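Local coordinates for 14 kDa fatty acid-binding protein (Schistosoma mansoni, PDB 1VYF) that binds long-chain fatty acids such as oleic and arachidonic acid inside a beta-barrel and may transport them in the cytoplasm, at residues M22-V27 and G123-I128; G48-M53 and F68-D73. All blocks are in the same frame, centred on the assembly; numbering follows the deposited sequence.

Contact 1 (M22-V27 and G123-I128); sequences MSKLGV and GDVTAI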
loop_
_atom_site.group_PDB
_atom_site.type_symbol
_atom_site.label_atom_id
_atom_site.label_comp_id
_atom_site.label_asym_id
_atom_site.label_seq_id
_atom_site.Cartn_x
_atom_site.Cartn_y
_atom_site.Cartn_z
ATOM N N MET A 22 -7.245 -8.507 6.603
ATOM C CA MET A 22 -6.090 -9.244 7.130
ATOM C C MET A 22 -6.450 -10.569 7.707
ATOM O O MET A 22 -5.605 -11.415 7.798
ATOM C CB MET A 22 -5.128 -8.466 8.007
ATOM C CG MET A 22 -5.597 -7.251 8.484
ATOM S SD MET A 22 -6.445 -7.725 9.855
ATOM C CE MET A 22 -5.864 -6.144 10.887
ATOM N N SER A 23 -7.673 -10.660 8.210
ATOM C CA SER A 23 -8.202 -11.896 8.731
ATOM C C SER A 23 -8.212 -12.913 7.597
ATOM O O SER A 23 -7.750 -14.059 7.758
ATOM C CB SER A 23 -9.614 -11.664 9.280
ATOM O OG SER A 23 -10.027 -12.809 10.003
ATOM N N LYS A 24 -8.725 -12.481 6.450
ATOM C CA LYS A 24 -8.764 -13.297 5.239
ATOM C C LYS A 24 -7.374 -13.713 4.737
ATOM O O LYS A 24 -7.191 -14.838 4.277
ATOM C CB LYS A 24 -9.543 -12.560 4.143
ATOM C CG LYS A 24 -9.673 -13.334 2.834
ATOM C CD LYS A 24 -10.775 -12.766 1.961
ATOM C CE LYS A 24 -10.989 -13.617 0.709
ATOM N NZ LYS A 24 -11.868 -14.780 0.998
ATOM N N LEU A 25 -6.398 -12.813 4.851
ATOM C CA LEU A 25 -5.010 -13.066 4.462
ATOM C C LEU A 25 -4.253 -14.021 5.375
ATOM O O LEU A 25 -3.103 -14.395 5.068
ATOM C CB LEU A 25 -4.230 -11.740 4.390
ATOM C CG LEU A 25 -4.639 -10.816 3.251
ATOM C CD1 LEU A 25 -3.951 -9.445 3.382
ATOM C CD2 LEU A 25 -4.364 -11.448 1.900
ATOM N N GLY A 26 -4.856 -14.342 6.513
ATOM C CA GLY A 26 -4.295 -15.262 7.480
ATOM C C GLY A 26 -3.318 -14.614 8.445
ATOM O O GLY A 26 -2.522 -15.338 9.074
ATOM N N VAL A 27 -3.333 -13.277 8.544
ATOM C CA VAL A 27 -2.420 -12.555 9.408
ATOM C C VAL A 27 -2.662 -12.908 10.862
ATOM O O VAL A 27 -3.805 -13.027 11.303
ATOM C CB VAL A 27 -2.526 -11.005 9.221
ATOM C CG1 VAL A 27 -1.562 -10.267 10.144
ATOM C CG2 VAL A 27 -2.236 -10.631 7.779
ATOM N N GLY A 123 -10.116 -11.163 -2.934
ATOM C CA GLY A 123 -11.311 -11.876 -3.354
ATOM C C GLY A 123 -12.513 -10.956 -3.334
ATOM O O GLY A 123 -12.504 -9.928 -4.013
ATOM N N ASP A 124 -13.503 -11.293 -2.498
ATOM C CA ASP A 124 -14.763 -10.535 -2.399
ATOM C C ASP A 124 -14.746 -9.530 -1.231
ATOM O O ASP A 124 -15.703 -8.796 -1.067
ATOM C CB ASP A 124 -16.014 -11.471 -2.315
ATOM C CG ASP A 124 -16.070 -12.324 -1.034
ATOM O OD1 ASP A 124 -16.657 -13.435 -1.075
ATOM O OD2 ASP A 124 -15.589 -11.982 0.065
ATOM N N VAL A 125 -13.661 -9.468 -0.456
ATOM C CA VAL A 125 -13.557 -8.536 0.695
ATOM C C VAL A 125 -12.776 -7.256 0.296
ATOM O O VAL A 125 -11.732 -7.320 -0.392
ATOM C CB VAL A 125 -12.861 -9.234 1.878
ATOM C CG1 VAL A 125 -12.849 -8.399 3.097
ATOM C CG2 VAL A 125 -13.536 -10.592 2.179
ATOM N N THR A 126 -13.281 -6.093 0.719
ATOM C CA THR A 126 -12.659 -4.807 0.389
ATOM C C THR A 126 -12.517 -3.910 1.627
ATOM O O THR A 126 -13.450 -3.778 2.419
ATOM C CB THR A 126 -13.441 -4.063 -0.741
ATOM O OG1 THR A 126 -13.354 -4.802 -1.984
ATOM C CG2 THR A 126 -12.746 -2.780 -1.094
ATOM N N ALA A 127 -11.343 -3.314 1.771
ATOM C CA ALA A 127 -11.080 -2.290 2.764
ATOM C C ALA A 127 -10.706 -0.981 2.085
ATOM O O ALA A 127 -10.164 -0.967 1.009
ATOM C CB ALA A 127 -10.028 -2.730 3.732
ATOM N N ILE A 128 -11.056 0.147 2.703
ATOM C CA ILE A 128 -10.638 1.452 2.187
ATOM C C ILE A 128 -9.897 2.206 3.288
ATOM O O ILE A 128 -10.390 2.326 4.408
ATOM C CB ILE A 128 -11.879 2.286 1.705
ATOM C CG1 ILE A 128 -12.629 1.562 0.597
ATOM C CG2 ILE A 128 -11.478 3.729 1.273
ATOM C CD1 ILE A 128 -13.901 2.251 0.175
HETATM O O HOH W 1 -13.577 -14.047 -0.752
#

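Contact 2 (G48-M53 and F68-D73); sequences GDKMTM and FGEEFD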
loop_
_atom_site.group_PDB
_atom_site.type_symbol
_atom_site.label_atom_id
_atom_site.label_comp_id
_atom_site.label_asym_id
_atom_site.label_seq_id
_atom_site.Cartn_x
_atom_site.Cartn_y
_atom_site.Cartn_z
ATOM N N GLY A 48 13.687 8.532 -11.815
ATOM C CA GLY A 48 13.975 7.911 -13.094
ATOM C C GLY A 48 12.803 7.093 -13.580
ATOM O O GLY A 48 11.664 7.572 -13.576
ATOM N N ASP A 49 13.092 5.864 -13.991
ATOM C CA ASP A 49 12.069 4.883 -14.338
ATOM C C ASP A 49 11.469 4.254 -13.071
ATOM O O ASP A 49 10.642 3.353 -13.159
ATOM C CB ASP A 49 12.678 3.757 -15.188
ATOM C CG ASP A 49 13.166 4.230 -16.534
ATOM O OD1 ASP A 49 14.011 5.152 -16.577
ATOM O OD2 ASP A 49 12.771 3.715 -17.607
ATOM N N LYS A 50 11.900 4.715 -11.900
ATOM C CA LYS A 50 11.631 4.012 -10.644
ATOM C C LYS A 50 10.882 4.882 -9.658
ATOM O O LYS A 50 11.237 6.032 -9.463
ATOM C CB LYS A 50 12.953 3.581 -9.995
ATOM C CG LYS A 50 13.831 2.682 -10.892
ATOM C CD LYS A 50 14.334 1.433 -10.158
ATOM C CE LYS A 50 13.386 0.228 -10.369
ATOM N NZ LYS A 50 13.772 -1.020 -9.608
ATOM N N MET A 51 9.861 4.310 -9.015
ATOM C CA MET A 51 9.203 4.917 -7.867
ATOM C C MET A 51 9.605 4.172 -6.601
ATOM O O MET A 51 9.755 2.951 -6.623
ATOM C CB MET A 51 7.695 4.799 -8.029
ATOM C CG MET A 51 6.903 5.384 -6.886
ATOM S SD MET A 51 5.126 5.485 -7.307
ATOM C CE MET A 51 4.921 7.165 -7.434
ATOM N N THR A 52 9.750 4.913 -5.511
ATOM C CA THR A 52 10.010 4.352 -4.193
ATOM C C THR A 52 8.951 4.782 -3.184
ATOM O O THR A 52 8.674 5.966 -3.025
ATOM C CB THR A 52 11.439 4.732 -3.710
ATOM O OG1 THR A 52 12.408 4.112 -4.571
ATOM C CG2 THR A 52 11.734 4.113 -2.345
ATOM N N MET A 53 8.366 3.794 -2.506
ATOM C CA MET A 53 7.427 4.046 -1.426
ATOM C C MET A 53 8.030 3.634 -0.080
ATOM O O MET A 53 8.372 2.502 0.113
ATOM C CB MET A 53 6.151 3.245 -1.697
ATOM C CG MET A 53 5.039 3.512 -0.695
ATOM S SD MET A 53 3.514 2.560 -1.128
ATOM C CE MET A 53 3.669 1.225 0.001
ATOM N N PHE A 68 7.167 0.410 -13.173
ATOM C CA PHE A 68 5.784 0.041 -13.488
ATOM C C PHE A 68 5.750 -1.119 -14.501
ATOM O O PHE A 68 6.500 -1.089 -15.463
ATOM C CB PHE A 68 5.001 1.258 -14.018
ATOM C CG PHE A 68 4.877 2.387 -13.034
ATOM C CD1 PHE A 68 4.274 2.191 -11.796
ATOM C CD2 PHE A 68 5.356 3.650 -13.339
ATOM C CE1 PHE A 68 4.161 3.218 -10.900
ATOM C CE2 PHE A 68 5.250 4.680 -12.434
ATOM C CZ PHE A 68 4.651 4.461 -11.207
ATOM N N GLY A 69 4.934 -2.152 -14.250
ATOM C CA GLY A 69 4.773 -3.297 -15.139
ATOM C C GLY A 69 5.777 -4.412 -14.918
ATOM O O GLY A 69 5.647 -5.523 -15.494
ATOM N N GLU A 70 6.761 -4.133 -14.066
ATOM C CA GLU A 70 7.884 -5.022 -13.813
ATOM C C GLU A 70 7.715 -5.798 -12.506
ATOM O O GLU A 70 7.787 -5.219 -11.428
ATOM C CB GLU A 70 9.178 -4.212 -13.772
ATOM C CG GLU A 70 10.389 -5.049 -13.374
ATOM C CD GLU A 70 11.693 -4.291 -13.482
ATOM O OE1 GLU A 70 12.233 -3.927 -12.413
ATOM O OE2 GLU A 70 12.159 -4.064 -14.635
ATOM N N GLU A 71 7.511 -7.104 -12.609
ATOM C CA GLU A 71 7.368 -7.969 -11.442
ATOM C C GLU A 71 8.593 -7.865 -10.569
ATOM O O GLU A 71 9.712 -7.698 -11.069
ATOM C CB GLU A 71 7.149 -9.431 -11.852
ATOM C CG GLU A 71 6.934 -10.361 -10.660
ATOM C CD GLU A 71 6.249 -11.676 -11.007
ATOM O OE1 GLU A 71 6.931 -12.569 -11.564
ATOM O OE2 GLU A 71 5.040 -11.844 -10.683
ATOM N N PHE A 72 8.381 -7.931 -9.257
ATOM C CA PHE A 72 9.460 -7.895 -8.293
ATOM C C PHE A 72 9.100 -8.653 -7.019
ATOM O O PHE A 72 7.924 -8.901 -6.717
ATOM C CB PHE A 72 9.863 -6.451 -7.990
ATOM C CG PHE A 72 8.812 -5.641 -7.223
ATOM C CD1 PHE A 72 7.850 -4.890 -7.907
ATOM C CD2 PHE A 72 8.824 -5.594 -5.835
ATOM C CE1 PHE A 72 6.903 -4.126 -7.209
ATOM C CE2 PHE A 72 7.890 -4.816 -5.134
ATOM C CZ PHE A 72 6.928 -4.092 -5.832
ATOM N N ASP A 73 10.126 -9.036 -6.276
ATOM C CA ASP A 73 9.935 -9.778 -5.046
ATOM C C ASP A 73 9.836 -8.800 -3.879
ATOM O O ASP A 73 10.574 -7.815 -3.801
ATOM C CB ASP A 73 11.083 -10.782 -4.816
ATOM C CG ASP A 73 11.041 -11.957 -5.776
ATOM O OD1 ASP A 73 9.949 -12.356 -6.229
ATOM O OD2 ASP A 73 12.065 -12.548 -6.141
HETATM O O HOH W 2 8.487 2.841 -14.273
#

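Contact 1 (M22-V27 and G123-I128)
The helical lid of the fatty-acid-binding-protein barrel meets the start of the last barrel strand here: K24, in the last turn of helix 18-24, lies against V125, the first residue of strand 125-133. The touching is done by methylene and methyl. K24 CD comes to 3.5 Å from V125 CG2, the two side chains crossing at a slant, and K24 CE passes 4.4 Å from G123 CA in the turn before the strand. The lysine reaches this far because its chain runs out straight from the helix, CG anti to the backbone N (chi1 -179°), and bends only at the last torsion, chi4 83°, which swings the amine off the valine. K24 NZ then donates to water 1 at 2.6 Å, and the same water accepts a longer bond from D124 N at 3.3 Å, so a single solvent molecule links lid and turn. In one of two modelled positions of D124, OD2 is 4.7 Å from K24 NZ, too far for a salt bridge. V125 also touches A20 and V21 of the same helix. The positive phi of G123 suits glycine, and its bare CA, on the side toward the helix, lets the lysine chain pass. Beyond K24 the helix closes in a Schellman motif, in which G26 N bonds to S23 O at 3.2 Å and V27 N to M22 O at 3.0 Å; G26, also at positive phi, is well suited to the reversal. Lysine fits this surface position because its methylenes cover the valine while NZ is held by water.

Contact 2 (G48-M53 and F68-D73)
M51 brings its sulfur up obliquely to the CZ end of the F68 ring, a Met-aromatic contact beside the gap between the fourth and fifth strands of the barrel, 62-66 and 72-75, which the 68-73 segment helps to cross. M51 SD lies 4.1 Å from F68 CZ and 5.2 Å from the ring centroid, on a line 71° off the ring normal. The methionine gets there with CG anti to the backbone N (chi1 179°) and a nearly straight chain as far as SD; the turn at chi3 then carries CE off to one side. F68 starts from a backbone well separated from the strand and spans the distance with its ring. A flexible, polarisable thioether suits such a place, adapting to a rigid aromatic without needing a polar partner. M3 and M46 touch both residues, making a sulfur-rich apolar cluster, and V86 of strand 81-88 also packs on F68. Nearer the surface, K50 starts out away from the 68-73 segment, but its chain curls back until K50 NZ is 4.3 Å from E70 OE1, beyond a salt bridge, although the opposite charges should still attract. E70 also has a long, weak ion pair with K67. The two backbones form no direct hydrogen bond with each other; water 2 joins them instead, donating to D49 O at a modelled distance of 2.5 Å, which is rather short, and accepting from F68 N at 3.0 Å.

Overall arrangement
Contacts 1 and 2 lie on opposite sides of the chain's centre, their centres 24 Å apart and their nearest atoms about 14 Å apart. All four segments belong to or adjoin one ten-stranded antiparallel barrel, and both pieces of contact 2 fall between those of contact 1 along the chain. Contact 1 ties the helical lid to strand 125-133, which carries the oleate-binding R129, N130 and Y131; the V125 and R129 side chains are about 11 Å apart. The K24 side chain is about 10 Å from the bound oleic acid, which L25 touches. In contact 2, the M51 side chain lies about 8 Å from that of oleate-binding R109 and about 12 Å from the ligand.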